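PDB 4HW6: hypothetical protein, IPT/TIG domain protein from Bacteroides ovatus, which is of unknown function but probably acts as an auxiliary nutrient-binding protein, perhaps for carbohydrate, combining an IPT/TIG domain with a six-bladed beta-propeller. Local coordinates for residues I141-F146 and T405-D410; A185-L191 and K231-P237. One frame throughout, in Å; residues are numbered along the deposited sequence.

Contact 1: residues I141-F146 and T405-D410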
ATOM      1  N   ILE A 141      -6.901  -5.189  12.278  1.00 15.65           N
ATOM      2  CA  ILE A 141      -5.800  -5.126  11.324  1.00 15.38           C
ATOM      3  C   ILE A 141      -4.872  -3.965  11.755  1.00 14.97           C
ATOM      4  O   ILE A 141      -4.950  -2.853  11.242  1.00 16.00           O
ATOM      5  CB  ILE A 141      -6.317  -4.953   9.876  1.00 15.20           C
ATOM      6  CG1 ILE A 141      -7.468  -5.922   9.554  1.00 19.14           C
ATOM      7  CG2 ILE A 141      -5.173  -5.201   8.893  1.00 14.59           C
ATOM      8  CD1 ILE A 141      -8.278  -5.501   8.326  1.00 16.94           C
ATOM      9  N   TRP A 142      -3.997  -4.238  12.712  1.00 15.65           N
ATOM     10  CA  TRP A 142      -3.395  -3.187  13.510  1.00 14.86           C
ATOM     11  C   TRP A 142      -2.132  -2.602  12.864  1.00 14.16           C
ATOM     12  O   TRP A 142      -1.997  -1.387  12.746  1.00 13.47           O
ATOM     13  CB  TRP A 142      -3.121  -3.720  14.932  1.00 16.12           C
ATOM     14  CG  TRP A 142      -2.444  -2.733  15.823  1.00 15.86           C
ATOM     15  CD1 TRP A 142      -1.188  -2.839  16.330  1.00 17.68           C
ATOM     16  CD2 TRP A 142      -2.971  -1.497  16.295  1.00 16.37           C
ATOM     17  NE1 TRP A 142      -0.890  -1.733  17.084  1.00 19.40           N
ATOM     18  CE2 TRP A 142      -1.964  -0.886  17.077  1.00 17.65           C
ATOM     19  CE3 TRP A 142      -4.196  -0.847  16.146  1.00 18.05           C
ATOM     20  CZ2 TRP A 142      -2.151   0.336  17.708  1.00 21.16           C
ATOM     21  CZ3 TRP A 142      -4.379   0.377  16.775  1.00 21.69           C
ATOM     22  CH2 TRP A 142      -3.355   0.961  17.529  1.00 19.57           C
ATOM     23  N   ARG A 143      -1.184  -3.459  12.501  1.00 14.40           N
ATOM     24  CA  ARG A 143       0.029  -3.046  11.787  1.00 13.69           C
ATOM     25  C   ARG A 143       0.401  -4.130  10.782  1.00 14.32           C
ATOM     26  O   ARG A 143       0.475  -5.313  11.147  1.00 13.59           O
ATOM     27  CB  ARG A 143       1.224  -2.865  12.727  1.00 14.69           C
ATOM     28  CG  ARG A 143       1.065  -1.814  13.808  1.00 15.53           C
ATOM     29  CD  ARG A 143       1.095  -0.406  13.241  1.00 16.07           C
ATOM     30  NE  ARG A 143       0.972   0.606  14.306  1.00 18.82           N
ATOM     31  CZ  ARG A 143      -0.139   1.257  14.656  1.00 17.20           C
ATOM     32  NH1 ARG A 143      -1.302   1.018  14.079  1.00 17.30           N
ATOM     33  NH2 ARG A 143      -0.080   2.179  15.615  1.00 17.89           N
HETATM   34  N   MSE A 144       0.658  -3.723   9.535  1.00 13.95           N
HETATM   35  CA  MSE A 144       1.012  -4.629   8.438  1.00 14.34           C
HETATM   36  C   MSE A 144       2.476  -4.554   8.062  1.00 17.09           C
HETATM   37  O   MSE A 144       3.119  -3.499   8.196  1.00 16.74           O
HETATM   38  CB  MSE A 144       0.281  -4.225   7.143  1.00 17.65           C
HETATM   39  CG  MSE A 144      -1.136  -4.444   7.121  1.00 18.29           C
HETATM   40 SE   MSE A 144      -1.822  -3.632   5.456  0.75 15.80          SE
HETATM   41  CE  MSE A 144      -3.569  -4.422   5.667  1.00 17.49           C
HETATM   42  N   MSE A 145       2.988  -5.669   7.541  1.00 14.98           N
HETATM   43  CA  MSE A 145       4.346  -5.692   6.990  1.00 20.18           C
HETATM   44  C   MSE A 145       4.515  -6.846   5.997  1.00 16.94           C
HETATM   45  O   MSE A 145       4.181  -7.997   6.289  1.00 15.41           O
HETATM   46  CB  MSE A 145       5.305  -5.849   8.166  1.00 21.46           C
HETATM   47  CG  MSE A 145       6.730  -5.996   7.852  1.00 27.14           C
HETATM   48 SE   MSE A 145       7.618  -4.321   7.529  0.75 32.89          SE
HETATM   49  CE  MSE A 145       6.452  -3.041   8.382  1.00 24.55           C
ATOM     50  N   PHE A 146       5.045  -6.541   4.810  1.00 17.24           N
ATOM     51  CA  PHE A 146       5.477  -7.582   3.897  1.00 16.14           C
ATOM     52  C   PHE A 146       6.786  -8.204   4.415  1.00 16.54           C
ATOM     53  O   PHE A 146       7.662  -7.497   4.933  1.00 17.12           O
ATOM     54  CB  PHE A 146       5.717  -7.015   2.477  1.00 18.36           C
ATOM     55  CG  PHE A 146       4.483  -6.942   1.620  1.00 16.78           C
ATOM     56  CD1 PHE A 146       3.982  -8.084   1.033  1.00 19.02           C
ATOM     57  CD2 PHE A 146       3.873  -5.729   1.338  1.00 19.00           C
ATOM     58  CE1 PHE A 146       2.857  -8.040   0.226  1.00 19.89           C
ATOM     59  CE2 PHE A 146       2.751  -5.681   0.519  1.00 18.97           C
ATOM     60  CZ  PHE A 146       2.249  -6.835  -0.028  1.00 19.21           C
ATOM     61  N   THR A 405      -6.245   1.957   9.727  1.00 12.77           N
ATOM     62  CA  THR A 405      -5.203   1.908  10.733  1.00 12.52           C
ATOM     63  C   THR A 405      -3.841   1.466  10.211  1.00 12.52           C
ATOM     64  O   THR A 405      -2.830   2.090  10.497  1.00 13.74           O
ATOM     65  CB  THR A 405      -5.651   0.983  11.881  1.00 14.14           C
ATOM     66  OG1 THR A 405      -6.886   1.486  12.416  1.00 14.51           O
ATOM     67  CG2 THR A 405      -4.622   0.915  12.991  1.00 15.16           C
ATOM     68  N   SER A 406      -3.822   0.399   9.439  1.00 12.49           N
ATOM     69  CA  SER A 406      -2.622  -0.170   8.913  1.00 12.49           C
ATOM     70  C   SER A 406      -2.536   0.048   7.403  1.00 13.31           C
ATOM     71  O   SER A 406      -3.559   0.249   6.713  1.00 13.62           O
ATOM     72  CB  SER A 406      -2.575  -1.664   9.284  1.00 13.91           C
ATOM     73  OG  SER A 406      -3.698  -2.356   8.758  1.00 14.63           O
ATOM     74  N   ILE A 407      -1.315   0.039   6.887  1.00 11.72           N
ATOM     75  CA  ILE A 407      -1.067   0.315   5.495  1.00 13.04           C
ATOM     76  C   ILE A 407       0.176  -0.435   5.006  1.00 12.63           C
ATOM     77  O   ILE A 407       1.180  -0.568   5.712  1.00 13.38           O
ATOM     78  CB  ILE A 407      -0.989   1.842   5.224  1.00 13.34           C
ATOM     79  CG1 ILE A 407      -0.868   2.149   3.730  1.00 14.97           C
ATOM     80  CG2 ILE A 407       0.151   2.484   6.044  1.00 14.34           C
ATOM     81  CD1 ILE A 407      -1.062   3.630   3.395  1.00 14.91           C
ATOM     82  N   ALA A 408       0.099  -0.912   3.773  1.00 13.53           N
ATOM     83  CA  ALA A 408       1.239  -1.503   3.077  1.00 14.56           C
ATOM     84  C   ALA A 408       1.171  -1.143   1.595  1.00 15.22           C
ATOM     85  O   ALA A 408       0.078  -0.901   1.056  1.00 16.25           O
ATOM     86  CB  ALA A 408       1.262  -3.016   3.275  1.00 15.09           C
ATOM     87  N   TYR A 409       2.330  -1.021   0.952  1.00 15.60           N
ATOM     88  CA  TYR A 409       2.374  -0.764  -0.475  1.00 16.76           C
ATOM     89  C   TYR A 409       3.010  -1.941  -1.172  1.00 17.03           C
ATOM     90  O   TYR A 409       4.150  -2.307  -0.880  1.00 17.66           O
ATOM     91  CB  TYR A 409       3.134   0.538  -0.804  1.00 17.72           C
ATOM     92  CG  TYR A 409       3.041   0.841  -2.277  1.00 18.25           C
ATOM     93  CD1 TYR A 409       1.863   1.329  -2.838  1.00 18.50           C
ATOM     94  CD2 TYR A 409       4.099   0.583  -3.121  1.00 20.38           C
ATOM     95  CE1 TYR A 409       1.762   1.566  -4.196  1.00 20.30           C
ATOM     96  CE2 TYR A 409       4.007   0.850  -4.487  1.00 21.50           C
ATOM     97  CZ  TYR A 409       2.828   1.340  -5.013  1.00 21.64           C
ATOM     98  OH  TYR A 409       2.742   1.554  -6.389  1.00 25.51           O
ATOM     99  N   ASP A 410       2.266  -2.516  -2.107  1.00 17.01           N
ATOM    100  CA  ASP A 410       2.681  -3.672  -2.870  1.00 19.57           C
ATOM    101  C   ASP A 410       3.332  -3.151  -4.138  1.00 19.74           C
ATOM    102  O   ASP A 410       2.642  -2.706  -5.061  1.00 20.18           O
ATOM    103  CB  ASP A 410       1.443  -4.496  -3.182  1.00 19.84           C
ATOM    104  CG  ASP A 410       1.738  -5.808  -3.879  1.00 20.73           C
ATOM    105  OD1 ASP A 410       2.771  -5.936  -4.580  1.00 20.53           O
ATOM    106  OD2 ASP A 410       0.866  -6.703  -3.750  1.00 20.04           O
TER
HETATM  107  O   HOH W   1       3.525  -1.985   5.893  1.00 19.12           O

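Contact 2: residues A185-L191 and K231-P237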
ATOM      1  N   ALA A 185       1.790  -5.723  19.342  1.00 14.84           N
ATOM      2  CA  ALA A 185       1.683  -4.280  19.064  1.00 14.79           C
ATOM      3  C   ALA A 185       2.315  -3.818  17.758  1.00 14.60           C
ATOM      4  O   ALA A 185       1.957  -2.763  17.243  1.00 15.78           O
ATOM      5  CB  ALA A 185       2.282  -3.490  20.228  1.00 15.52           C
ATOM      6  N   ASP A 186       3.303  -4.553  17.256  1.00 14.40           N
ATOM      7  CA  ASP A 186       3.987  -4.185  16.022  1.00 14.60           C
ATOM      8  C   ASP A 186       4.739  -5.407  15.471  1.00 13.73           C
ATOM      9  O   ASP A 186       4.985  -6.379  16.187  1.00 14.27           O
ATOM     10  CB  ASP A 186       4.938  -2.992  16.257  1.00 16.15           C
ATOM     11  CG  ASP A 186       5.334  -2.250  14.943  1.00 19.22           C
ATOM     12  OD1 ASP A 186       4.720  -2.518  13.862  1.00 17.51           O
ATOM     13  OD2 ASP A 186       6.228  -1.350  15.004  1.00 20.44           O
ATOM     14  N   VAL A 187       5.090  -5.331  14.195  1.00 14.01           N
ATOM     15  CA  VAL A 187       5.816  -6.410  13.506  1.00 14.37           C
ATOM     16  C   VAL A 187       6.801  -5.758  12.555  1.00 15.87           C
ATOM     17  O   VAL A 187       6.502  -4.721  11.953  1.00 16.61           O
ATOM     18  CB  VAL A 187       4.868  -7.399  12.768  1.00 14.05           C
ATOM     19  CG1 VAL A 187       3.946  -6.670  11.775  1.00 13.61           C
ATOM     20  CG2 VAL A 187       5.667  -8.499  12.087  1.00 15.50           C
ATOM     21  N   ASN A 188       7.985  -6.332  12.459  1.00 14.08           N
ATOM     22  CA  ASN A 188       8.985  -5.892  11.500  1.00 15.66           C
ATOM     23  C   ASN A 188       9.889  -7.081  11.201  1.00 15.59           C
ATOM     24  O   ASN A 188       9.624  -8.184  11.670  1.00 16.59           O
ATOM     25  CB  ASN A 188       9.782  -4.694  12.055  1.00 16.02           C
ATOM     26  CG  ASN A 188      10.280  -3.769  10.971  1.00 17.85           C
ATOM     27  OD1 ASN A 188      10.681  -4.207   9.868  1.00 17.96           O
ATOM     28  ND2 ASN A 188      10.262  -2.472  11.263  1.00 17.49           N
ATOM     29  N   PHE A 189      10.925  -6.869  10.398  1.00 16.94           N
ATOM     30  CA  PHE A 189      11.898  -7.899  10.089  1.00 16.24           C
ATOM     31  C   PHE A 189      13.313  -7.376  10.287  1.00 17.30           C
ATOM     32  O   PHE A 189      13.625  -6.212   9.958  1.00 16.13           O
ATOM     33  CB  PHE A 189      11.710  -8.388   8.650  1.00 17.07           C
ATOM     34  CG  PHE A 189      10.421  -9.136   8.438  1.00 17.02           C
ATOM     35  CD1 PHE A 189       9.240  -8.472   8.239  1.00 17.17           C
ATOM     36  CD2 PHE A 189      10.401 -10.510   8.442  1.00 18.22           C
ATOM     37  CE1 PHE A 189       8.054  -9.172   8.098  1.00 17.69           C
ATOM     38  CE2 PHE A 189       9.229 -11.206   8.288  1.00 18.42           C
ATOM     39  CZ  PHE A 189       8.050 -10.537   8.108  1.00 17.48           C
ATOM     40  N   THR A 190      14.168  -8.242  10.789  1.00 16.99           N
ATOM     41  CA  THR A 190      15.570  -7.894  10.984  1.00 18.72           C
ATOM     42  C   THR A 190      16.295  -7.911   9.628  1.00 19.87           C
ATOM     43  O   THR A 190      15.737  -8.337   8.617  1.00 17.68           O
ATOM     44  CB  THR A 190      16.264  -8.861  11.952  1.00 18.46           C
ATOM     45  OG1 THR A 190      16.377 -10.163  11.352  1.00 19.77           O
ATOM     46  CG2 THR A 190      15.509  -8.977  13.290  1.00 19.35           C
ATOM     47  N   LEU A 191      17.546  -7.457   9.614  1.00 18.94           N
ATOM     48  CA  LEU A 191      18.354  -7.492   8.389  1.00 20.20           C
ATOM     49  C   LEU A 191      18.587  -8.932   7.920  1.00 21.26           C
ATOM     50  O   LEU A 191      18.776  -9.153   6.725  1.00 24.06           O
ATOM     51  CB  LEU A 191      19.675  -6.759   8.577  1.00 22.66           C
ATOM     52  CG  LEU A 191      19.566  -5.253   8.870  1.00 22.64           C
ATOM     53  CD1 LEU A 191      20.952  -4.621   8.857  1.00 24.70           C
ATOM     54  CD2 LEU A 191      18.603  -4.549   7.911  1.00 26.24           C
ATOM     55  N   LYS A 231       5.665  -0.540  22.389  1.00 15.10           N
ATOM     56  CA  LYS A 231       4.669  -0.122  21.396  1.00 16.05           C
ATOM     57  C   LYS A 231       5.021  -0.287  19.914  1.00 15.36           C
ATOM     58  O   LYS A 231       4.131  -0.341  19.068  1.00 17.48           O
ATOM     59  CB  LYS A 231       4.338   1.360  21.606  1.00 16.71           C
ATOM     60  CG  LYS A 231       3.760   1.702  22.965  1.00 19.25           C
ATOM     61  CD  LYS A 231       2.476   0.943  23.243  1.00 20.66           C
ATOM     62  CE  LYS A 231       1.760   1.451  24.485  1.00 17.85           C
ATOM     63  NZ  LYS A 231       0.394   0.861  24.542  1.00 18.17           N
ATOM     64  N   THR A 232       6.301  -0.342  19.602  1.00 14.20           N
ATOM     65  CA  THR A 232       6.764  -0.242  18.212  1.00 14.88           C
ATOM     66  C   THR A 232       8.141  -0.870  18.081  1.00 16.04           C
ATOM     67  O   THR A 232       8.862  -1.000  19.070  1.00 15.67           O
ATOM     68  CB  THR A 232       6.744   1.233  17.705  1.00 17.69           C
ATOM     69  OG1 THR A 232       6.999   1.293  16.288  1.00 18.78           O
ATOM     70  CG2 THR A 232       7.742   2.115  18.435  1.00 16.43           C
ATOM     71  N   CYS A 233       8.472  -1.320  16.873  1.00 17.10           N
ATOM     72  CA  CYS A 233       9.782  -1.938  16.576  1.00 17.73           C
ATOM     73  C   CYS A 233      10.251  -1.509  15.178  1.00 21.82           C
ATOM     74  O   CYS A 233       9.828  -2.060  14.166  1.00 29.73           O
ATOM     75  CB  CYS A 233       9.747  -3.468  16.671  1.00 17.90           C
ATOM     76  SG  CYS A 233       8.456  -4.337  15.745  1.00 21.30           S
ATOM     77  N   ALA A 234      11.134  -0.529  15.139  1.00 15.48           N
ATOM     78  CA  ALA A 234      11.608   0.030  13.883  1.00 15.28           C
ATOM     79  C   ALA A 234      13.051  -0.406  13.666  1.00 14.64           C
ATOM     80  O   ALA A 234      13.949  -0.020  14.415  1.00 16.88           O
ATOM     81  CB  ALA A 234      11.504   1.541  13.912  1.00 15.68           C
ATOM     82  N   VAL A 235      13.260  -1.201  12.624  1.00 14.78           N
ATOM     83  CA  VAL A 235      14.561  -1.779  12.334  1.00 14.67           C
ATOM     84  C   VAL A 235      15.333  -0.858  11.406  1.00 14.72           C
ATOM     85  O   VAL A 235      14.920  -0.635  10.271  1.00 15.25           O
ATOM     86  CB  VAL A 235      14.452  -3.161  11.679  1.00 15.32           C
ATOM     87  CG1 VAL A 235      15.839  -3.710  11.346  1.00 15.63           C
ATOM     88  CG2 VAL A 235      13.723  -4.126  12.600  1.00 16.17           C
ATOM     89  N   HIS A 236      16.478  -0.367  11.862  1.00 14.61           N
ATOM     90  CA  HIS A 236      17.289   0.546  11.048  1.00 14.54           C
ATOM     91  C   HIS A 236      17.895  -0.202   9.867  1.00 15.77           C
ATOM     92  O   HIS A 236      18.514  -1.258  10.049  1.00 15.59           O
ATOM     93  CB  HIS A 236      18.415   1.168  11.843  1.00 15.12           C
ATOM     94  CG  HIS A 236      19.113   2.280  11.111  1.00 16.07           C
ATOM     95  ND1 HIS A 236      20.168   2.068  10.254  1.00 16.51           N
ATOM     96  CD2 HIS A 236      18.889   3.616  11.113  1.00 15.79           C
ATOM     97  CE1 HIS A 236      20.564   3.226   9.763  1.00 17.40           C
ATOM     98  NE2 HIS A 236      19.781   4.179  10.238  1.00 16.04           N
ATOM     99  N   PRO A 237      17.764   0.365   8.643  1.00 16.91           N
ATOM    100  CA  PRO A 237      18.144  -0.381   7.436  1.00 18.04           C
ATOM    101  C   PRO A 237      19.628  -0.629   7.181  1.00 19.18           C
ATOM    102  O   PRO A 237      19.946  -1.467   6.327  1.00 21.54           O
ATOM    103  CB  PRO A 237      17.579   0.482   6.293  1.00 20.23           C
ATOM    104  CG  PRO A 237      17.428   1.843   6.869  1.00 18.86           C
ATOM    105  CD  PRO A 237      17.090   1.640   8.316  1.00 17.42           C
TER
HETATM  106  O   HOH W   2       1.254  -0.160  18.994  1.00 23.24           O
HETATM  107  O   HOH W   3       7.455  -1.587  12.561  1.00 26.78           O

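Contact 1: residues I141-F146 and T405-D410
Ile141 O accepts the one direct hydrogen bond between the two segments, from Ser406 OG at 2.8 Å. The hydroxyl stands above the carbonyl plane instead of on a lone pair; chi1 of 59° sets it between the backbone N and the carbonyl carbon of Ser406, where OG also meets Ile141 CG2 at 3.2 Å. Trp142 follows, its CE3 lying 3.6 Å from Thr405 CG2 in an oblique approach. A bend at chi2 (-71°) folds Arg143 back over the indole, with NH1 3.6 Å above the ring plane and over its centre. NH1 donates to Trp142 O at 2.8 Å and also to Asn338 OD1, while Thr405 CG2 touches the guanidinium at its edge. Truncation to an alanine here would probably leave both acceptors without this donor and strip one indole face of its cover. The backbones of Trp142 and Arg143 both lie opposite Val158, forming a classic beta bulge. Strands 143-146 and 405-410 are border strands of two propeller blades, nearly parallel (15°) and 5.4 Å apart at the closest approach of their axes. Met144, a selenomethionine extended beyond CG, brings SE to 3.7 Å from Ala408 N and against Ala408 CB. A water donates to both Met144 O and Ile407 O. The Phe146 ring reaches Tyr409 O with CE2 at 3.9 Å and rests obliquely on Asp410, whose OD2 is held by Arg413 and Tyr417.

Contact 2: residues A185-L191 and K231-P237
The carboxylate of Asp186 is gripped from opposite faces of its plane through one oxygen, OD2. Thr232 OG1 donates to Asp186 OD2 at 3.0 Å from 31° out of that plane, and Cys233 N donates to the same oxygen at 2.9 Å from 23° out on the other face; both arrive on the anti side. With CG swung anti to the backbone N (chi1 -161°), the carboxylate of Asp186 is carried across to lie alongside the Thr232 side chain, pointing the same way. The amide of Asn188 works by its edges: ND2 donates to Cys233 O at 3.0 Å, close to both the amide and the carbonyl plane, and OD1 takes Phe189 N on a lone pair at 2.7 Å. The latter bond, made within the strand, fixes which end of the amide faces Cys233. On one face of the His236 ring lies Pro237 CD, offset toward the rim.

All three direct bonds between the segments use a side chain of 185-191, and the two backbones run roughly the same way. Two waters also lie between them, one near Ala185 O and Lys231 O, the other 2.7 Å from Asp186 OD2 and close to Cys233 O. Van der Waals contacts fill in beside the bonds: Cys233 SG lies 3.8 Å from Asp186 CB, and the methyl Val235 CG2 abuts the carbonyl oxygen Phe189 O at 3.4 Å. At the exposed end Leu191 CD2 approaches Pro237 O at 3.7 Å.

These are border strands of successive propeller blades. Strand 195-199 continues the sheet beside 184-189 and strand 242-244 pairs with 234-235, while strand 276-280 of the next blade packs beyond, His277 touching Asp186 and Thr232, and Ile278 N donating to Thr232 OG1.

In the fold
Contact 2 is nested along the chain inside the loop closed by contact 1, and the two are neighbours in space, with centres 13 Å apart. Strands 404-410, 143-146, 184-189 and 234-235 each border a different propeller sheet, and in each contact the paired segments run roughly parallel. The strands 143-146 and 184-189 join the contacts: Trp142 NE1 lies 3.0 Å from Ala185 O, and Met145 CG packs on Phe189 CE1 at 3.4 Å. Contact 1 joins segments 259 residues apart because the blade of 404-410 is built from both ends of the propeller chain, strand 109-115 lying beside 425-431; contact 2, whose segments are 40 residues apart, joins consecutive blades.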